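Cyp101j2 (PDB 5KYO) is a haem-containing cytochrome P450 monooxygenase of Sphingobium yanoikuyae that probably hydroxylates the monoterpene ether 1,8-cineole. Local coordinates at residues A[190-195]-A[223-228]; A[64-69]-A[85-90]. All blocks are in the same frame, centred on the assembly; numbering follows the deposited sequence.

Contact 1: A[190-195]-A[223-228]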
loop_
_atom_site.group_PDB
_atom_site.type_symbol
_atom_site.label_atom_id
_atom_site.label_comp_id
_atom_site.label_asym_id
_atom_site.label_seq_id
_atom_site.Cartn_x
_atom_site.Cartn_y
_atom_site.Cartn_z
ATOM N N ASP A 190 -0.729 1.349 -21.399
ATOM C CA ASP A 190 -1.128 2.048 -22.644
ATOM C C ASP A 190 -2.614 1.899 -23.004
ATOM O O ASP A 190 -2.990 1.280 -24.008
ATOM C CB ASP A 190 -0.285 1.580 -23.832
ATOM C CG ASP A 190 -0.536 2.404 -25.087
ATOM O OD1 ASP A 190 -1.035 3.545 -24.972
ATOM O OD2 ASP A 190 -0.243 1.904 -26.192
ATOM N N LEU A 191 -3.456 2.485 -22.175
ATOM C CA LEU A 191 -4.882 2.543 -22.431
ATOM C C LEU A 191 -5.268 3.976 -22.748
ATOM O O LEU A 191 -4.668 4.907 -22.202
ATOM C CB LEU A 191 -5.660 2.025 -21.223
ATOM C CG LEU A 191 -5.305 0.596 -20.800
ATOM C CD1 LEU A 191 -5.925 0.280 -19.441
ATOM C CD2 LEU A 191 -5.749 -0.451 -21.836
ATOM N N PRO A 192 -6.289 4.168 -23.595
ATOM C CA PRO A 192 -6.689 5.532 -23.989
ATOM C C PRO A 192 -7.158 6.401 -22.794
ATOM O O PRO A 192 -7.932 5.920 -21.967
ATOM C CB PRO A 192 -7.831 5.294 -24.979
ATOM C CG PRO A 192 -8.319 3.917 -24.708
ATOM C CD PRO A 192 -7.164 3.127 -24.170
ATOM N N VAL A 193 -6.714 7.655 -22.724
ATOM C CA VAL A 193 -7.036 8.517 -21.588
ATOM C C VAL A 193 -8.537 8.762 -21.458
ATOM O O VAL A 193 -9.026 9.064 -20.366
ATOM C CB VAL A 193 -6.294 9.892 -21.663
ATOM C CG1 VAL A 193 -4.793 9.686 -21.665
ATOM C CG2 VAL A 193 -6.720 10.690 -22.884
ATOM N N GLU A 194 -9.283 8.595 -22.551
ATOM C CA GLU A 194 -10.741 8.731 -22.480
ATOM C C GLU A 194 -11.373 7.727 -21.515
ATOM O O GLU A 194 -12.473 7.953 -21.020
ATOM C CB GLU A 194 -11.380 8.569 -23.871
ATOM C CG GLU A 194 -11.197 9.764 -24.784
ATOM C CD GLU A 194 -9.829 9.797 -25.419
ATOM O OE1 GLU A 194 -9.204 8.722 -25.548
ATOM O OE2 GLU A 194 -9.380 10.901 -25.794
ATOM N N ASP A 195 -10.679 6.625 -21.243
ATOM C CA ASP A 195 -11.229 5.585 -20.368
ATOM C C ASP A 195 -10.959 5.808 -18.870
ATOM O O ASP A 195 -11.291 4.955 -18.052
ATOM C CB ASP A 195 -10.678 4.209 -20.748
ATOM C CG ASP A 195 -11.157 3.736 -22.117
ATOM O OD1 ASP A 195 -12.169 4.270 -22.612
ATOM O OD2 ASP A 195 -10.529 2.818 -22.687
ATOM N N ARG A 223 -12.752 -7.591 -16.664
ATOM C CA ARG A 223 -12.341 -8.507 -17.721
ATOM C C ARG A 223 -12.937 -8.138 -19.071
ATOM O O ARG A 223 -12.263 -8.264 -20.087
ATOM C CB ARG A 223 -12.713 -9.937 -17.363
ATOM C CG ARG A 223 -11.987 -10.450 -16.163
ATOM C CD ARG A 223 -12.314 -11.899 -15.951
ATOM N NE ARG A 223 -11.925 -12.381 -14.641
ATOM C CZ ARG A 223 -10.680 -12.664 -14.271
ATOM N NH1 ARG A 223 -9.674 -12.502 -15.125
ATOM N NH2 ARG A 223 -10.448 -13.105 -13.033
ATOM N N GLU A 224 -14.187 -7.679 -19.083
ATOM C CA GLU A 224 -14.841 -7.272 -20.324
ATOM C C GLU A 224 -14.133 -6.071 -20.950
ATOM O O GLU A 224 -14.117 -5.895 -22.182
ATOM C CB GLU A 224 -16.314 -6.956 -20.056
ATOM C CG GLU A 224 -17.150 -8.209 -19.849
ATOM C CD GLU A 224 -18.575 -7.900 -19.440
ATOM O OE1 GLU A 224 -18.848 -6.758 -19.017
ATOM O OE2 GLU A 224 -19.424 -8.801 -19.547
ATOM N N TYR A 225 -13.529 -5.256 -20.100
ATOM C CA TYR A 225 -12.754 -4.112 -20.566
ATOM C C TYR A 225 -11.349 -4.514 -21.041
ATOM O O TYR A 225 -10.883 -4.056 -22.084
ATOM C CB TYR A 225 -12.654 -3.048 -19.455
ATOM C CG TYR A 225 -11.764 -1.899 -19.867
ATOM C CD1 TYR A 225 -12.258 -0.850 -20.623
ATOM C CD2 TYR A 225 -10.417 -1.878 -19.514
ATOM C CE1 TYR A 225 -11.428 0.190 -21.032
ATOM C CE2 TYR A 225 -9.594 -0.853 -19.906
ATOM C CZ TYR A 225 -10.099 0.178 -20.671
ATOM O OH TYR A 225 -9.267 1.214 -21.048
ATOM N N LEU A 226 -10.696 -5.399 -20.287
ATOM C CA LEU A 226 -9.287 -5.731 -20.503
ATOM C C LEU A 226 -9.036 -6.801 -21.552
ATOM O O LEU A 226 -7.997 -6.781 -22.221
ATOM C CB LEU A 226 -8.644 -6.196 -19.197
ATOM C CG LEU A 226 -8.439 -5.174 -18.067
ATOM C CD1 LEU A 226 -7.945 -5.904 -16.837
ATOM C CD2 LEU A 226 -7.467 -4.055 -18.478
ATOM N N ARG A 227 -9.950 -7.757 -21.675
ATOM C CA ARG A 227 -9.708 -8.860 -22.586
ATOM C C ARG A 227 -9.567 -8.411 -24.054
ATOM O O ARG A 227 -8.684 -8.909 -24.746
ATOM C CB ARG A 227 -10.804 -9.918 -22.455
ATOM C CG ARG A 227 -10.402 -11.223 -23.132
ATOM C CD ARG A 227 -11.282 -12.369 -22.714
ATOM N NE ARG A 227 -11.100 -12.703 -21.304
ATOM C CZ ARG A 227 -11.938 -13.461 -20.611
ATOM N NH1 ARG A 227 -13.019 -13.963 -21.203
ATOM N NH2 ARG A 227 -11.695 -13.716 -19.331
ATOM N N PRO A 228 -10.421 -7.481 -24.541
ATOM C CA PRO A 228 -10.187 -7.091 -25.935
ATOM C C PRO A 228 -8.836 -6.428 -26.139
ATOM O O PRO A 228 -8.262 -6.557 -27.216
ATOM C CB PRO A 228 -11.316 -6.096 -26.230
ATOM C CG PRO A 228 -12.365 -6.401 -25.223
ATOM C CD PRO A 228 -11.628 -6.836 -23.997
#
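The phenol of Y225 donates a hydrogen bond to the carboxylate of D195, with OH 2.6 Å from OD2, and so ties helix 215-235 to the turn 190-195. OD2 receives it on its anti side, with the donor 25° out of the carboxylate plane. Seen from the tyrosine, OD2 sits at the ring edge in the ring plane, and it also lies 3.2 Å from CE1. Carboxylate and ring stand nearly perpendicular, 81° between their planes, and so meet without stacking. Y225 reaches across because CG is anti to the backbone N (chi1 175°), which extends the phenol away from its helix and spans a backbone gap in which D195 CA and Y225 CA are 9.8 Å apart.

L191 meets the ring edge on the other flank of the hydroxyl. Its CD1 lies in the ring plane, 3.9 Å from CE2, and its CB comes within 3.7 Å of OH, so the hydroxyl has the apolar leucine branch near it as well as the carboxylate. D195 is set in place by the short 3-10 turn, whose backbone bond from D195 N to P192 O measures 2.9 Å. L199 of helix 196-206 touches both L191 and Y225, while on helix 215-235 R223 and R227 form salt bridges with E261 of helix 257-270. A further link between turn and helix is the hydrogen bond from R233 to the carbonyl O of D190.

The turn 190-195 joins helix 181-188 to helix 196-206, and Y225 reaches it from helix 215-235. By their order in the chain the last two are probably helices F and G, with 190-195 the turn from E into F; in cytochromes P450 the F-G region forms the lid over the distal side of the haem.

Contact 2: A[64-69]-A[85-90]; sequences REIMRQ and VALRSD
Helix 59-69, by chain order probably helix A of the cytochrome P450 fold, packs beside the link from strand 83-86 to helix 89-97, probably helix B; between them runs the hairpin of strands 74-77 and 83-86 in the main P450 sheet. M67, L87 and R88 make the join. NH1 of R88 bridges two backbone carbonyls, one from each segment. Across the contact it gives a weak hydrogen bond to M67 O at 3.0 Å, bent to 126° at the hydrogen and reaching the group obliquely. Within its own segment NH1 makes a straighter bond, 156°, to L87 O at 2.9 Å; this oxygen lies in the guanidinium plane, although the donor stands well above the carbonyl plane. A bend at chi2 (-70°) folds the arginine back over its own backbone and brings NH1 to both oxygens. A leucine in place of R88 would probably leave M67 O and L87 O without this shared donor and remove the polar link between helix and strand end.

R88 is also the N-cap residue of helix 89-97, where S89 N, in the first turn, donates a hydrogen bond to D350 OD2. M67, whose side chain also touches V346 of helix 344-348, bends at chi3, so that CG and the methyl CE both face the carbonyl oxygen of L87. The side chain of L87 heads for the helix, where its CD2 meets I66 CG2 at 4.4 Å, a loose apolar touch. M67 CG is 3.8 Å from L87 O, and CE reaches 3.6 Å from the same oxygen, which takes the stronger R88 bond.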
loop_
_atom_site.group_PDB
_atom_site.type_symbol
_atom_site.label_atom_id
_atom_site.label_comp_id
_atom_site.label_asym_id
_atom_site.label_seq_id
_atom_site.Cartn_x
_atom_site.Cartn_y
_atom_site.Cartn_z
ATOM N N ARG A 64 1.621 2.290 18.388
ATOM C CA ARG A 64 2.682 2.035 19.349
ATOM C C ARG A 64 2.112 1.779 20.750
ATOM O O ARG A 64 2.647 0.966 21.506
ATOM C CB ARG A 64 3.672 3.203 19.373
ATOM C CG ARG A 64 4.651 3.205 18.202
ATOM C CD ARG A 64 5.397 4.522 18.108
ATOM N NE ARG A 64 6.060 4.864 19.362
ATOM C CZ ARG A 64 7.240 4.383 19.743
ATOM N NH1 ARG A 64 7.891 3.526 18.969
ATOM N NH2 ARG A 64 7.772 4.757 20.900
ATOM N N GLU A 65 1.020 2.460 21.085
ATOM C CA GLU A 65 0.353 2.237 22.369
ATOM C C GLU A 65 -0.293 0.857 22.421
ATOM O O GLU A 65 -0.276 0.195 23.460
ATOM C CB GLU A 65 -0.695 3.318 22.640
ATOM C CG GLU A 65 -0.203 4.417 23.571
ATOM C CD GLU A 65 0.211 3.877 24.930
ATOM O OE1 GLU A 65 1.425 3.869 25.231
ATOM O OE2 GLU A 65 -0.680 3.463 25.703
ATOM N N ILE A 66 -0.860 0.428 21.297
ATOM C CA ILE A 66 -1.419 -0.920 21.192
ATOM C C ILE A 66 -0.318 -1.950 21.416
ATOM O O ILE A 66 -0.499 -2.905 22.181
ATOM C CB ILE A 66 -2.088 -1.143 19.830
ATOM C CG1 ILE A 66 -3.348 -0.283 19.722
ATOM C CG2 ILE A 66 -2.442 -2.619 19.634
ATOM C CD1 ILE A 66 -4.041 -0.363 18.378
ATOM N N MET A 67 0.831 -1.727 20.772
ATOM C CA MET A 67 1.994 -2.605 20.903
ATOM C C MET A 67 2.528 -2.633 22.339
ATOM O O MET A 67 2.982 -3.673 22.837
ATOM C CB MET A 67 3.110 -2.159 19.946
ATOM C CG MET A 67 2.727 -2.216 18.482
ATOM S SD MET A 67 3.892 -1.405 17.364
ATOM C CE MET A 67 5.439 -2.238 17.717
ATOM N N ARG A 68 2.466 -1.480 22.998
ATOM C CA ARG A 68 3.054 -1.316 24.322
ATOM C C ARG A 68 2.179 -1.937 25.413
ATOM O O ARG A 68 2.687 -2.441 26.419
ATOM C CB ARG A 68 3.293 0.175 24.598
ATOM C CG ARG A 68 4.001 0.479 25.901
ATOM C CD ARG A 68 4.174 1.978 26.075
ATOM N N GLN A 69 0.867 -1.912 25.209
ATOM C CA GLN A 69 -0.070 -2.442 26.203
ATOM C C GLN A 69 -0.256 -3.963 26.112
ATOM O O GLN A 69 -0.780 -4.590 27.037
ATOM C CB GLN A 69 -1.428 -1.747 26.061
ATOM N N VAL A 85 -2.705 -11.354 15.876
ATOM C CA VAL A 85 -1.991 -10.173 15.402
ATOM C C VAL A 85 -0.551 -10.164 15.919
ATOM O O VAL A 85 -0.312 -10.206 17.133
ATOM C CB VAL A 85 -2.688 -8.857 15.830
ATOM C CG1 VAL A 85 -1.999 -7.654 15.169
ATOM C CG2 VAL A 85 -4.172 -8.868 15.487
ATOM N N ALA A 86 0.405 -10.121 14.996
ATOM C CA ALA A 86 1.810 -9.990 15.368
ATOM C C ALA A 86 2.102 -8.534 15.725
ATOM O O ALA A 86 1.903 -7.624 14.898
ATOM C CB ALA A 86 2.713 -10.457 14.257
ATOM N N LEU A 87 2.561 -8.326 16.960
ATOM C CA LEU A 87 2.730 -6.979 17.504
ATOM C C LEU A 87 4.179 -6.589 17.797
ATOM O O LEU A 87 4.438 -5.566 18.447
ATOM C CB LEU A 87 1.893 -6.836 18.774
ATOM C CG LEU A 87 0.385 -6.840 18.494
ATOM C CD1 LEU A 87 -0.408 -6.756 19.767
ATOM C CD2 LEU A 87 0.009 -5.688 17.570
ATOM N N ARG A 88 5.121 -7.398 17.334
ATOM C CA ARG A 88 6.539 -7.043 17.413
ATOM C C ARG A 88 7.184 -7.140 16.034
ATOM O O ARG A 88 6.676 -7.843 15.151
ATOM C CB ARG A 88 7.283 -7.940 18.406
ATOM C CG ARG A 88 6.785 -7.853 19.839
ATOM C CD ARG A 88 7.116 -6.516 20.486
ATOM N NE ARG A 88 6.668 -6.473 21.878
ATOM C CZ ARG A 88 5.437 -6.150 22.262
ATOM N NH1 ARG A 88 4.514 -5.832 21.363
ATOM N NH2 ARG A 88 5.126 -6.141 23.550
ATOM N N SER A 89 8.309 -6.451 15.854
ATOM C CA SER A 89 8.925 -6.332 14.529
ATOM C C SER A 89 9.375 -7.675 13.953
ATOM O O SER A 89 8.929 -8.087 12.878
ATOM C CB SER A 89 10.118 -5.375 14.579
ATOM O OG SER A 89 10.846 -5.407 13.360
ATOM N N ASP A 90 10.263 -8.354 14.671
ATOM C CA ASP A 90 10.840 -9.601 14.179
ATOM C C ASP A 90 9.751 -10.627 13.883
ATOM O O ASP A 90 9.815 -11.355 12.896
ATOM C CB ASP A 90 11.846 -10.157 15.190
ATOM C CG ASP A 90 13.084 -9.290 15.311
ATOM O OD1 ASP A 90 13.935 -9.338 14.399
ATOM O OD2 ASP A 90 13.203 -8.556 16.313
#

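How the contacts relate
Both segments of contact 2 precede those of contact 1 along the chain, and the two contacts lie on opposite sides of its centre. Their own centres are 43 Å apart and their nearest atoms about 30 Å, so neither touches the other. Contact 2 joins helix 59-69 to the end of strand 83-86, whereas contact 1 is built from a turn and helix 215-235 and includes no strand; they share no helix or strand. Contact 2 borders the sheet that early strands share with strands from late in the chain; contact 1 lies on the probable distal side of the haem, where the side chain of L191 is about 13 Å from the cofactor. They are two separate local joins, one on the sheet side, one on the F-G side.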